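Local coordinates for DNA mismatch repair protein MUTS (Thermus aquaticus, PDB 1EWQ) that binds mismatched DNA in the DNA mismatch repair pathway and has a weak ATPase activity, at residues C[133-137]-C[220-224]; C[291-297]-C[601-605]; C[1-5]-C[20-25]; C[138-144]-C[215-220]. All blocks are in the same frame, centred on the assembly; numbering follows the deposited sequence.

Interaction 1: C[133-137]-C[220-224]; sequences YLAAI and ARGAL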
loop_
_atom_site.group_PDB
_atom_site.type_symbol
_atom_site.label_atom_id
_atom_site.label_comp_id
_atom_site.label_asym_id
_atom_site.label_seq_id
_atom_site.Cartn_x
_atom_site.Cartn_y
_atom_site.Cartn_z
ATOM N N TYR C 133 -16.401 8.559 12.568
ATOM C CA TYR C 133 -16.577 9.938 12.993
ATOM C C TYR C 133 -16.085 11.057 12.097
ATOM O O TYR C 133 -15.003 10.986 11.511
ATOM C CB TYR C 133 -15.912 10.180 14.360
ATOM C CG TYR C 133 -16.454 9.387 15.530
ATOM C CD1 TYR C 133 -15.660 8.434 16.181
ATOM C CD2 TYR C 133 -17.740 9.617 16.019
ATOM C CE1 TYR C 133 -16.136 7.737 17.289
ATOM C CE2 TYR C 133 -18.223 8.923 17.129
ATOM C CZ TYR C 133 -17.415 7.987 17.757
ATOM O OH TYR C 133 -17.894 7.303 18.853
ATOM N N LEU C 134 -16.909 12.098 12.023
ATOM C CA LEU C 134 -16.556 13.339 11.345
ATOM C C LEU C 134 -16.235 14.137 12.605
ATOM O O LEU C 134 -17.016 14.131 13.547
ATOM C CB LEU C 134 -17.760 13.983 10.647
ATOM C CG LEU C 134 -17.530 15.429 10.158
ATOM C CD1 LEU C 134 -16.427 15.466 9.121
ATOM C CD2 LEU C 134 -18.812 15.994 9.569
ATOM N N ALA C 135 -15.086 14.790 12.642
ATOM C CA ALA C 135 -14.711 15.573 13.806
ATOM C C ALA C 135 -14.533 17.041 13.427
ATOM O O ALA C 135 -14.207 17.361 12.281
ATOM C CB ALA C 135 -13.416 15.024 14.408
ATOM N N ALA C 136 -14.761 17.927 14.394
ATOM C CA ALA C 136 -14.606 19.368 14.188
ATOM C C ALA C 136 -13.888 19.976 15.392
ATOM O O ALA C 136 -14.250 19.708 16.540
ATOM C CB ALA C 136 -15.967 20.028 13.999
ATOM N N ILE C 137 -12.876 20.793 15.102
ATOM C CA ILE C 137 -12.056 21.467 16.103
ATOM C C ILE C 137 -12.113 22.988 15.899
ATOM O O ILE C 137 -11.925 23.483 14.778
ATOM C CB ILE C 137 -10.569 21.028 15.985
ATOM C CG1 ILE C 137 -10.427 19.538 16.334
ATOM C CG2 ILE C 137 -9.694 21.889 16.880
ATOM C CD1 ILE C 137 -9.064 18.948 15.989
ATOM N N ALA C 220 -17.794 24.326 16.640
ATOM C CA ALA C 220 -17.448 23.005 16.124
ATOM C C ALA C 220 -18.726 22.257 15.745
ATOM O O ALA C 220 -18.810 21.655 14.672
ATOM C CB ALA C 220 -16.666 22.217 17.172
ATOM N N ARG C 221 -19.720 22.314 16.631
ATOM C CA ARG C 221 -20.997 21.656 16.411
ATOM C C ARG C 221 -21.647 22.230 15.146
ATOM O O ARG C 221 -22.181 21.486 14.306
ATOM C CB ARG C 221 -21.881 21.873 17.641
ATOM C CG ARG C 221 -23.172 21.075 17.692
ATOM C CD ARG C 221 -23.714 21.033 19.124
ATOM N NE ARG C 221 -24.042 22.372 19.593
ATOM C CZ ARG C 221 -23.983 22.765 20.860
ATOM N NH1 ARG C 221 -23.605 21.924 21.811
ATOM N NH2 ARG C 221 -24.309 24.011 21.179
ATOM N N GLY C 222 -21.585 23.551 15.002
ATOM C CA GLY C 222 -22.160 24.188 13.831
ATOM C C GLY C 222 -21.507 23.645 12.579
ATOM O O GLY C 222 -22.175 23.354 11.577
ATOM N N ALA C 223 -20.187 23.493 12.643
ATOM C CA ALA C 223 -19.431 22.974 11.515
ATOM C C ALA C 223 -19.894 21.568 11.146
ATOM O O ALA C 223 -20.123 21.275 9.972
ATOM C CB ALA C 223 -17.946 22.964 11.840
ATOM N N LEU C 224 -20.041 20.705 12.148
ATOM C CA LEU C 224 -20.470 19.330 11.898
ATOM C C LEU C 224 -21.835 19.285 11.218
ATOM O O LEU C 224 -22.019 18.572 10.230
ATOM C CB LEU C 224 -20.521 18.539 13.211
ATOM C CG LEU C 224 -19.190 18.210 13.902
ATOM C CD1 LEU C 224 -19.473 17.572 15.255
ATOM C CD2 LEU C 224 -18.358 17.258 13.035
#

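Interaction 2: C[291-297]-C[601-605]; sequences WLRHPLL and LLAQV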
loop_
_atom_site.group_PDB
_atom_site.type_symbol
_atom_site.label_atom_id
_atom_site.label_comp_id
_atom_site.label_asym_id
_atom_site.label_seq_id
_atom_site.Cartn_x
_atom_site.Cartn_y
_atom_site.Cartn_z
ATOM N N TRP C 291 -16.152 1.701 25.350
ATOM C CA TRP C 291 -15.775 1.433 26.734
ATOM C C TRP C 291 -14.257 1.448 26.860
ATOM O O TRP C 291 -13.718 1.983 27.821
ATOM C CB TRP C 291 -16.333 0.079 27.200
ATOM C CG TRP C 291 -17.833 0.082 27.447
ATOM C CD1 TRP C 291 -18.706 1.106 27.201
ATOM C CD2 TRP C 291 -18.614 -0.990 27.990
ATOM N NE1 TRP C 291 -19.983 0.738 27.559
ATOM C CE2 TRP C 291 -19.955 -0.544 28.044
ATOM C CE3 TRP C 291 -18.309 -2.286 28.438
ATOM C CZ2 TRP C 291 -20.993 -1.349 28.527
ATOM C CZ3 TRP C 291 -19.344 -3.088 28.923
ATOM C CH2 TRP C 291 -20.669 -2.613 28.962
ATOM N N LEU C 292 -13.569 0.854 25.893
ATOM C CA LEU C 292 -12.111 0.854 25.916
ATOM C C LEU C 292 -11.570 2.277 25.712
ATOM O O LEU C 292 -10.558 2.647 26.298
ATOM C CB LEU C 292 -11.557 -0.075 24.828
ATOM C CG LEU C 292 -11.524 -1.576 25.140
ATOM C CD1 LEU C 292 -11.188 -2.352 23.870
ATOM C CD2 LEU C 292 -10.490 -1.864 26.223
ATOM N N ARG C 293 -12.246 3.070 24.884
ATOM C CA ARG C 293 -11.807 4.446 24.622
ATOM C C ARG C 293 -11.803 5.265 25.925
ATOM O O ARG C 293 -10.903 6.067 26.166
ATOM C CB ARG C 293 -12.743 5.131 23.603
ATOM C CG ARG C 293 -12.045 6.089 22.650
ATOM C CD ARG C 293 -12.986 7.137 22.050
ATOM N NE ARG C 293 -14.215 6.585 21.479
ATOM C CZ ARG C 293 -14.251 5.656 20.536
ATOM N NH1 ARG C 293 -13.116 5.162 20.060
ATOM N NH2 ARG C 293 -15.416 5.243 20.054
ATOM N N HIS C 294 -12.823 5.055 26.755
ATOM C CA HIS C 294 -12.956 5.776 28.023
ATOM C C HIS C 294 -13.267 4.852 29.198
ATOM O O HIS C 294 -14.432 4.672 29.555
ATOM C CB HIS C 294 -14.073 6.818 27.917
ATOM C CG HIS C 294 -13.801 7.897 26.918
ATOM N ND1 HIS C 294 -13.114 9.050 27.233
ATOM C CD2 HIS C 294 -14.093 7.983 25.603
ATOM C CE1 HIS C 294 -12.994 9.799 26.153
ATOM N NE2 HIS C 294 -13.580 9.172 25.150
ATOM N N PRO C 295 -12.232 4.239 29.801
ATOM C CA PRO C 295 -12.460 3.347 30.946
ATOM C C PRO C 295 -13.067 4.179 32.074
ATOM O O PRO C 295 -12.765 5.367 32.202
ATOM C CB PRO C 295 -11.051 2.847 31.301
ATOM C CG PRO C 295 -10.301 2.952 29.974
ATOM C CD PRO C 295 -10.813 4.252 29.398
ATOM N N LEU C 296 -13.903 3.554 32.897
ATOM C CA LEU C 296 -14.571 4.237 34.008
ATOM C C LEU C 296 -13.691 4.434 35.254
ATOM O O LEU C 296 -12.682 3.762 35.436
ATOM C CB LEU C 296 -15.830 3.452 34.414
ATOM C CG LEU C 296 -16.787 2.985 33.311
ATOM C CD1 LEU C 296 -17.952 2.228 33.949
ATOM C CD2 LEU C 296 -17.303 4.173 32.503
ATOM N N LEU C 297 -14.098 5.369 36.106
ATOM C CA LEU C 297 -13.390 5.661 37.351
ATOM C C LEU C 297 -14.283 5.279 38.536
ATOM O O LEU C 297 -13.858 5.336 39.687
ATOM C CB LEU C 297 -13.082 7.157 37.453
ATOM C CG LEU C 297 -12.258 7.833 36.359
ATOM C CD1 LEU C 297 -12.169 9.345 36.637
ATOM C CD2 LEU C 297 -10.877 7.209 36.322
ATOM N N LEU C 601 -6.347 -1.705 32.588
ATOM C CA LEU C 601 -7.227 -1.202 31.537
ATOM C C LEU C 601 -8.464 -2.080 31.411
ATOM O O LEU C 601 -9.589 -1.581 31.331
ATOM C CB LEU C 601 -6.490 -1.168 30.203
ATOM C CG LEU C 601 -7.269 -0.758 28.946
ATOM C CD1 LEU C 601 -8.179 0.432 29.224
ATOM C CD2 LEU C 601 -6.263 -0.423 27.846
ATOM N N LEU C 602 -8.247 -3.394 31.395
ATOM C CA LEU C 602 -9.346 -4.347 31.272
ATOM C C LEU C 602 -10.298 -4.272 32.464
ATOM O O LEU C 602 -11.514 -4.304 32.299
ATOM C CB LEU C 602 -8.796 -5.772 31.116
ATOM C CG LEU C 602 -8.075 -6.087 29.798
ATOM C CD1 LEU C 602 -7.454 -7.486 29.862
ATOM C CD2 LEU C 602 -9.059 -5.994 28.648
ATOM N N ALA C 603 -9.751 -4.171 33.669
ATOM C CA ALA C 603 -10.598 -4.078 34.855
ATOM C C ALA C 603 -11.463 -2.816 34.840
ATOM O O ALA C 603 -12.629 -2.844 35.248
ATOM C CB ALA C 603 -9.747 -4.093 36.111
ATOM N N GLN C 604 -10.904 -1.704 34.375
ATOM C CA GLN C 604 -11.672 -0.467 34.370
ATOM C C GLN C 604 -12.613 -0.320 33.187
ATOM O O GLN C 604 -13.237 0.729 32.962
ATOM C CB GLN C 604 -10.724 0.727 34.541
ATOM C CG GLN C 604 -10.262 0.794 36.015
ATOM C CD GLN C 604 -9.319 1.926 36.328
ATOM O OE1 GLN C 604 -8.114 1.714 36.458
ATOM N NE2 GLN C 604 -9.855 3.143 36.455
ATOM N N VAL C 605 -12.754 -1.421 32.467
ATOM C CA VAL C 605 -13.655 -1.487 31.341
ATOM C C VAL C 605 -14.764 -2.458 31.758
ATOM O O VAL C 605 -15.819 -2.554 31.124
ATOM C CB VAL C 605 -12.875 -1.942 30.073
ATOM C CG1 VAL C 605 -13.515 -3.156 29.421
ATOM C CG2 VAL C 605 -12.770 -0.771 29.122
#

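Interaction 3: C[1-5]-C[20-25]; sequences MEGML and YVELRD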
loop_
_atom_site.group_PDB
_atom_site.type_symbol
_atom_site.label_atom_id
_atom_site.label_comp_id
_atom_site.label_asym_id
_atom_site.label_seq_id
_atom_site.Cartn_x
_atom_site.Cartn_y
_atom_site.Cartn_z
HETATM N N MSE C 1 -11.755 32.159 -15.773
HETATM C CA MSE C 1 -12.592 31.720 -14.621
HETATM C C MSE C 1 -12.938 30.243 -14.785
HETATM O O MSE C 1 -12.248 29.508 -15.494
HETATM C CB MSE C 1 -13.891 32.535 -14.555
HETATM C CG MSE C 1 -13.838 33.909 -15.222
HETATM SE SE MSE C 1 -13.922 33.830 -17.170
HETATM C CE MSE C 1 -15.787 33.350 -17.371
ATOM N N GLU C 2 -14.011 29.812 -14.128
ATOM C CA GLU C 2 -14.447 28.426 -14.221
ATOM C C GLU C 2 -15.856 28.346 -14.792
ATOM O O GLU C 2 -16.742 29.117 -14.421
ATOM C CB GLU C 2 -14.393 27.746 -12.849
ATOM C CG GLU C 2 -13.004 27.744 -12.222
ATOM C CD GLU C 2 -11.903 27.472 -13.237
ATOM O OE1 GLU C 2 -11.947 26.420 -13.912
ATOM O OE2 GLU C 2 -10.991 28.319 -13.362
ATOM N N GLY C 3 -16.042 27.400 -15.704
ATOM C CA GLY C 3 -17.327 27.216 -16.348
ATOM C C GLY C 3 -17.048 26.748 -17.757
ATOM O O GLY C 3 -17.881 26.874 -18.656
HETATM N N MSE C 4 -15.848 26.206 -17.939
HETATM C CA MSE C 4 -15.412 25.707 -19.231
HETATM C C MSE C 4 -14.817 24.309 -19.113
HETATM O O MSE C 4 -14.016 24.028 -18.221
HETATM C CB MSE C 4 -14.396 26.672 -19.839
HETATM C CG MSE C 4 -13.224 26.996 -18.931
HETATM SE SE MSE C 4 -12.244 28.541 -19.570
HETATM C CE MSE C 4 -11.252 27.692 -20.997
ATOM N N LEU C 5 -15.225 23.441 -20.032
ATOM C CA LEU C 5 -14.781 22.056 -20.065
ATOM C C LEU C 5 -13.577 21.871 -20.981
ATOM O O LEU C 5 -13.507 22.472 -22.050
ATOM C CB LEU C 5 -15.931 21.169 -20.546
ATOM C CG LEU C 5 -15.717 19.658 -20.616
ATOM C CD1 LEU C 5 -15.498 19.108 -19.217
ATOM C CD2 LEU C 5 -16.935 19.008 -21.261
ATOM N N TYR C 20 -23.892 19.880 -16.877
ATOM C CA TYR C 20 -22.783 19.212 -16.195
ATOM C C TYR C 20 -21.790 20.188 -15.559
ATOM O O TYR C 20 -21.523 20.132 -14.356
ATOM C CB TYR C 20 -22.041 18.313 -17.191
ATOM C CG TYR C 20 -20.657 17.885 -16.746
ATOM C CD1 TYR C 20 -20.486 16.974 -15.704
ATOM C CD2 TYR C 20 -19.521 18.403 -17.361
ATOM C CE1 TYR C 20 -19.211 16.587 -15.286
ATOM C CE2 TYR C 20 -18.243 18.023 -16.952
ATOM C CZ TYR C 20 -18.097 17.116 -15.915
ATOM O OH TYR C 20 -16.837 16.741 -15.512
ATOM N N VAL C 21 -21.238 21.067 -16.390
ATOM C CA VAL C 21 -20.261 22.057 -15.957
ATOM C C VAL C 21 -20.796 22.986 -14.872
ATOM O O VAL C 21 -20.049 23.414 -13.994
ATOM C CB VAL C 21 -19.768 22.892 -17.170
ATOM C CG1 VAL C 21 -18.988 24.114 -16.700
ATOM C CG2 VAL C 21 -18.889 22.027 -18.068
ATOM N N GLU C 22 -22.090 23.287 -14.930
ATOM C CA GLU C 22 -22.726 24.167 -13.953
ATOM C C GLU C 22 -22.649 23.565 -12.553
ATOM O O GLU C 22 -22.244 24.234 -11.600
ATOM C CB GLU C 22 -24.194 24.389 -14.317
ATOM C CG GLU C 22 -24.758 25.708 -13.834
ATOM C CD GLU C 22 -24.287 26.877 -14.681
ATOM O OE1 GLU C 22 -24.603 26.892 -15.895
ATOM O OE2 GLU C 22 -23.599 27.774 -14.137
ATOM N N LEU C 23 -23.045 22.300 -12.437
ATOM C CA LEU C 23 -23.020 21.597 -11.158
ATOM C C LEU C 23 -21.585 21.406 -10.679
ATOM O O LEU C 23 -21.269 21.665 -9.517
ATOM C CB LEU C 23 -23.695 20.227 -11.289
ATOM C CG LEU C 23 -25.181 20.204 -11.658
ATOM C CD1 LEU C 23 -25.620 18.779 -11.947
ATOM C CD2 LEU C 23 -25.996 20.798 -10.524
ATOM N N ARG C 24 -20.724 20.963 -11.588
ATOM C CA ARG C 24 -19.323 20.717 -11.277
ATOM C C ARG C 24 -18.674 21.855 -10.502
ATOM O O ARG C 24 -18.158 21.651 -9.404
ATOM C CB ARG C 24 -18.537 20.471 -12.565
ATOM C CG ARG C 24 -17.079 20.118 -12.347
ATOM C CD ARG C 24 -16.279 20.403 -13.600
ATOM N NE ARG C 24 -16.416 21.805 -13.983
ATOM C CZ ARG C 24 -15.884 22.353 -15.072
ATOM N NH1 ARG C 24 -15.163 21.618 -15.912
ATOM N NH2 ARG C 24 -16.073 23.644 -15.320
ATOM N N ASP C 25 -18.697 23.052 -11.080
ATOM C CA ASP C 25 -18.091 24.221 -10.446
ATOM C C ASP C 25 -18.651 24.525 -9.060
ATOM O O ASP C 25 -17.999 25.183 -8.257
ATOM C CB ASP C 25 -18.241 25.447 -11.350
ATOM C CG ASP C 25 -17.426 25.330 -12.628
ATOM O OD1 ASP C 25 -16.200 25.096 -12.536
ATOM O OD2 ASP C 25 -18.007 25.474 -13.724
#

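Interaction 4: C[138-144]-C[215-220]; sequences ATGDGWG and LALRRA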
loop_
_atom_site.group_PDB
_atom_site.type_symbol
_atom_site.label_atom_id
_atom_site.label_comp_id
_atom_site.label_asym_id
_atom_site.label_seq_id
_atom_site.Cartn_x
_atom_site.Cartn_y
_atom_site.Cartn_z
ATOM N N ALA C 138 -12.364 23.724 16.977
ATOM C CA ALA C 138 -12.429 25.180 16.913
ATOM C C ALA C 138 -11.913 25.794 18.208
ATOM O O ALA C 138 -11.660 25.086 19.182
ATOM C CB ALA C 138 -13.861 25.630 16.656
ATOM N N THR C 139 -11.756 27.113 18.212
ATOM C CA THR C 139 -11.282 27.825 19.393
ATOM C C THR C 139 -12.340 28.804 19.868
ATOM O O THR C 139 -13.317 29.053 19.174
ATOM C CB THR C 139 -10.000 28.611 19.103
ATOM O OG1 THR C 139 -10.271 29.611 18.114
ATOM C CG2 THR C 139 -8.909 27.683 18.608
ATOM N N GLY C 140 -12.145 29.367 21.054
ATOM C CA GLY C 140 -13.126 30.303 21.570
ATOM C C GLY C 140 -13.462 29.966 23.004
ATOM O O GLY C 140 -14.502 29.367 23.287
ATOM N N ASP C 141 -12.565 30.359 23.905
ATOM C CA ASP C 141 -12.705 30.099 25.332
ATOM C C ASP C 141 -12.365 28.634 25.571
ATOM O O ASP C 141 -13.099 27.914 26.253
ATOM C CB ASP C 141 -14.134 30.397 25.812
ATOM C CG ASP C 141 -14.518 31.856 25.642
ATOM O OD1 ASP C 141 -13.664 32.724 25.941
ATOM O OD2 ASP C 141 -15.667 32.138 25.223
ATOM N N GLY C 142 -11.243 28.206 24.990
ATOM C CA GLY C 142 -10.792 26.827 25.116
ATOM C C GLY C 142 -10.809 26.115 23.772
ATOM O O GLY C 142 -11.157 26.721 22.747
ATOM N N TRP C 143 -10.421 24.841 23.755
ATOM C CA TRP C 143 -10.436 24.082 22.512
ATOM C C TRP C 143 -11.731 23.269 22.402
ATOM O O TRP C 143 -11.963 22.343 23.187
ATOM C CB TRP C 143 -9.232 23.138 22.423
ATOM C CG TRP C 143 -7.893 23.830 22.352
ATOM C CD1 TRP C 143 -7.115 24.218 23.404
ATOM C CD2 TRP C 143 -7.175 24.201 21.166
ATOM N NE1 TRP C 143 -5.954 24.803 22.948
ATOM C CE2 TRP C 143 -5.966 24.806 21.580
ATOM C CE3 TRP C 143 -7.436 24.082 19.793
ATOM C CZ2 TRP C 143 -5.019 25.292 20.671
ATOM C CZ3 TRP C 143 -6.489 24.568 18.884
ATOM C CH2 TRP C 143 -5.296 25.165 19.332
ATOM N N GLY C 144 -12.573 23.625 21.432
ATOM C CA GLY C 144 -13.819 22.913 21.223
ATOM C C GLY C 144 -13.602 21.739 20.283
ATOM O O GLY C 144 -13.009 21.893 19.224
ATOM N N LEU C 215 -18.506 28.952 23.329
ATOM C CA LEU C 215 -18.398 29.362 21.928
ATOM C C LEU C 215 -17.683 28.298 21.097
ATOM O O LEU C 215 -18.202 27.844 20.071
ATOM C CB LEU C 215 -17.626 30.686 21.819
ATOM C CG LEU C 215 -17.904 31.667 20.669
ATOM C CD1 LEU C 215 -16.583 32.239 20.154
ATOM C CD2 LEU C 215 -18.664 30.996 19.542
ATOM N N ALA C 216 -16.489 27.909 21.536
ATOM C CA ALA C 216 -15.704 26.906 20.814
ATOM C C ALA C 216 -16.535 25.682 20.428
ATOM O O ALA C 216 -16.449 25.203 19.299
ATOM C CB ALA C 216 -14.499 26.473 21.649
ATOM N N LEU C 217 -17.341 25.188 21.362
ATOM C CA LEU C 217 -18.166 24.005 21.107
ATOM C C LEU C 217 -19.319 24.299 20.156
ATOM O O LEU C 217 -19.623 23.493 19.282
ATOM C CB LEU C 217 -18.706 23.436 22.429
ATOM C CG LEU C 217 -19.363 22.054 22.334
ATOM C CD1 LEU C 217 -18.369 21.063 21.734
ATOM C CD2 LEU C 217 -19.801 21.585 23.718
ATOM N N ARG C 218 -19.964 25.449 20.335
ATOM C CA ARG C 218 -21.064 25.840 19.466
ATOM C C ARG C 218 -20.574 25.967 18.031
ATOM O O ARG C 218 -21.303 25.688 17.081
ATOM C CB ARG C 218 -21.653 27.178 19.899
ATOM C CG ARG C 218 -22.491 27.133 21.159
ATOM C CD ARG C 218 -23.336 28.392 21.253
ATOM N NE ARG C 218 -22.523 29.600 21.304
ATOM C CZ ARG C 218 -22.815 30.721 20.647
ATOM N NH1 ARG C 218 -23.898 30.788 19.882
ATOM N NH2 ARG C 218 -22.032 31.783 20.768
ATOM N N ARG C 219 -19.331 26.392 17.870
ATOM C CA ARG C 219 -18.780 26.553 16.531
ATOM C C ARG C 219 -18.465 25.199 15.892
ATOM O O ARG C 219 -18.831 24.955 14.741
ATOM C CB ARG C 219 -17.527 27.428 16.578
ATOM C CG ARG C 219 -17.799 28.812 17.163
ATOM C CD ARG C 219 -16.544 29.653 17.175
ATOM N NE ARG C 219 -16.088 29.939 15.827
ATOM C CZ ARG C 219 -14.824 29.848 15.435
ATOM N NH1 ARG C 219 -13.887 29.475 16.299
ATOM N NH2 ARG C 219 -14.501 30.112 14.173
ATOM N N ALA C 220 -17.794 24.326 16.640
ATOM C CA ALA C 220 -17.448 23.005 16.124
ATOM C C ALA C 220 -18.726 22.257 15.745
ATOM O O ALA C 220 -18.810 21.655 14.672
ATOM C CB ALA C 220 -16.666 22.217 17.172
HETATM O O HOH W 1 -17.748 30.771 25.727
#

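Interaction 1: C[133-137]-C[220-224]
The flat groups that meet here are peptide groups; no aromatic ring takes part. CD2 of L224 lies over one face of the peptide between L134 and A135, almost directly above L134 O at 3.4 Å. On the helix, A136 CB comes obliquely to the carbonyl of A220 and stands 3.3 Å from A220 O. The contact is returned by A220 CB, which approaches A136 O to 3.5 Å. The side chains fill in around these groups. L134 and L224 lie alongside each other, running in opposite directions, with L134 CG 3.5 Å from L224 CD2. L224 starts beside the strand. Its CG stands opposite its own carbonyl carbon (chi1 -69°), which brings the branched end back over L134 and A136. A136 CB sits in a shallow hollow of the helix formed by A220, A223 and L224, with L224 CG at 3.7 Å.

Four of the six residues that meet here are alanines, and strand 134-137 and helix 220-224 approach to 7.4 Å between axes at 144°. This is close packing of a helix on a sheet. Helix 215-232 covers one face of the mixed sheet of the connector domain, domain II, which has an RNase H-like fold. A146 and L148 of strand 143-149 and L179 of strand 177-180 widen the same apolar layer.

No hydrogen bond crosses the contact. A220 O is taken by L224 N within the helix at 3.0 Å, and A136 pairs with A146 in the sheet. The two elements are therefore held by apolar fit, with the main-chain polar groups paired inside each of them.

Interaction 2: C[291-297]-C[601-605]
V605 and W291 meet where the P-loop NTPase domain, domain V, packs on the helical domain III. Helices 282-293 and 589-603 both end here, and the residues just beyond each end interlock with the last turn of the other helix. The main bump is V605 CG2. It fits a hollow at the end of helix 282-293, with W291 O 3.2 Å away and L292 CD2 at 3.8 Å. The valine chi1 of 126° is far from a staggered value, which suggests some strain. A second bump is the ring of P295. Its CG presses on L601 CD1 at 3.4 Å, tighter than usual for two carbons, and its CB lies against Q604 CB.

Beside this apolar fit, Q604 grips L296 twice. Q604 O accepts from L296 N at 2.9 Å, and the extended side chain brings NE2 back to L296 O. The same NE2 also bonds to F619 O. An alanine in place of Q604 is likely to leave L296 O and F619 O without the donor that NE2 supplies. R305 of helix 299-314 takes V605 O and forms a cation-pi pair with W291. Q604 NE2 meets L296 O at 3.1 Å, in the carbonyl plane, with an N-H...O angle of 160°.

Interaction 3: C[1-5]-C[20-25]
Apolar contacts join L5 to Y20 and V21 of helix 15-26. L5 CD1 comes to the edge of the Y20 ring, near its plane, 3.7 Å from Y20 CE2. It gets there because L5 CG stands opposite its own backbone N (chi1 -178°), which sends the branch across the helix to the Y20 ring. V21 uses both methyls. CG2 lies beside L5 CB, and CG1 rests on the main chain of G3, 3.4 Å from G3 C.

Close carbon-to-oxygen contacts form at D25. D25 OD1 is 3.2 Å from E2 CB, and D25 OD2 is 3.2 Å from G3 CA. The backbone angles of G3 would push a side chain against the carbonyl O of E2, so the turn of the chain here calls for glycine.

The charged interaction lies within the helix. R24 NH2 makes a salt bridge to D25 OD2 at 3.1 Å, with an N-H...O angle of 168°. It meets the oxygen on the syn side, and this oxygen is nearly in the guanidinium plane. The second bond, to D25 OD1, is weak. V21 CG2 lies by one guanidinium face, toward the rim. M4 O is near the guanidinium edge, 3.5 Å from R24 NH1, but does not form a hydrogen bond. No hydrogen bond joins the two segments.

The N-terminal segment thus lies along the first helix of domain I, the mismatch-recognition domain. L13 touches both L5 and V21. Beneath, Y20 packs on F34 and L32 of strand 31-36 and on F43, and R24 reaches L32 and D46 of helix 44-54.

Interaction 4: C[138-144]-C[215-220]
A216 packs tightly into the hairpin that joins strands 134-139 and 143-149. A216 CB sits 3.3 Å from G140 O and 3.4 Å from G144 N. The helix comes so near that a CB on G140 or G144 would clash with it. G140 O also accepts a hydrogen bond from A216 N at 3.0 Å, in the carbonyl plane and on a lone pair. Next along the helix, R219 bends at chi3 (65°) and brings NH1 to T139 O at 3.0 Å. T139 O lies near the guanidinium plane, but the donor is tilted 26° from the carbonyl plane. R219 NH2 forms a salt bridge with E183, whose other oxygen pairs with T139 OG1. A leucine in place of R219 would probably leave E183 without its positive mate and T139 O without this donor.

The other side is looser. D141 is exposed at the turn, and its OD2 is 4.2 Å from L215 CB. A water bridges the gap, donating to D141 OD2 and accepting from L215 N.

Two first-turn amides of the helix thus find acceptors, one in a carbonyl and one in a water. The carboxylate of D141 near this helix start probably suits the helix dipole.

In the fold
Interactions 1 and 4 hold the same elements, helix 215-232 against strand 134-139, and share A220; interaction 4 adds strand 143-149. Interaction 1 is buried and wholly apolar. Interaction 4 lies at the start of the helix, partly buried, and uses hydrogen bonds, an arginine and a water. Interaction 2 is also buried, but it joins two domains and mixes apolar fit with two hydrogen bonds. It touches interaction 1 through packing of R293 on Y133. Interaction 3 stands apart in domain I, about 29 Å from interaction 1 between centres. It is partly exposed, has no hydrogen bond across it, and lies nearest to the DNA, with atoms about 8 Å away.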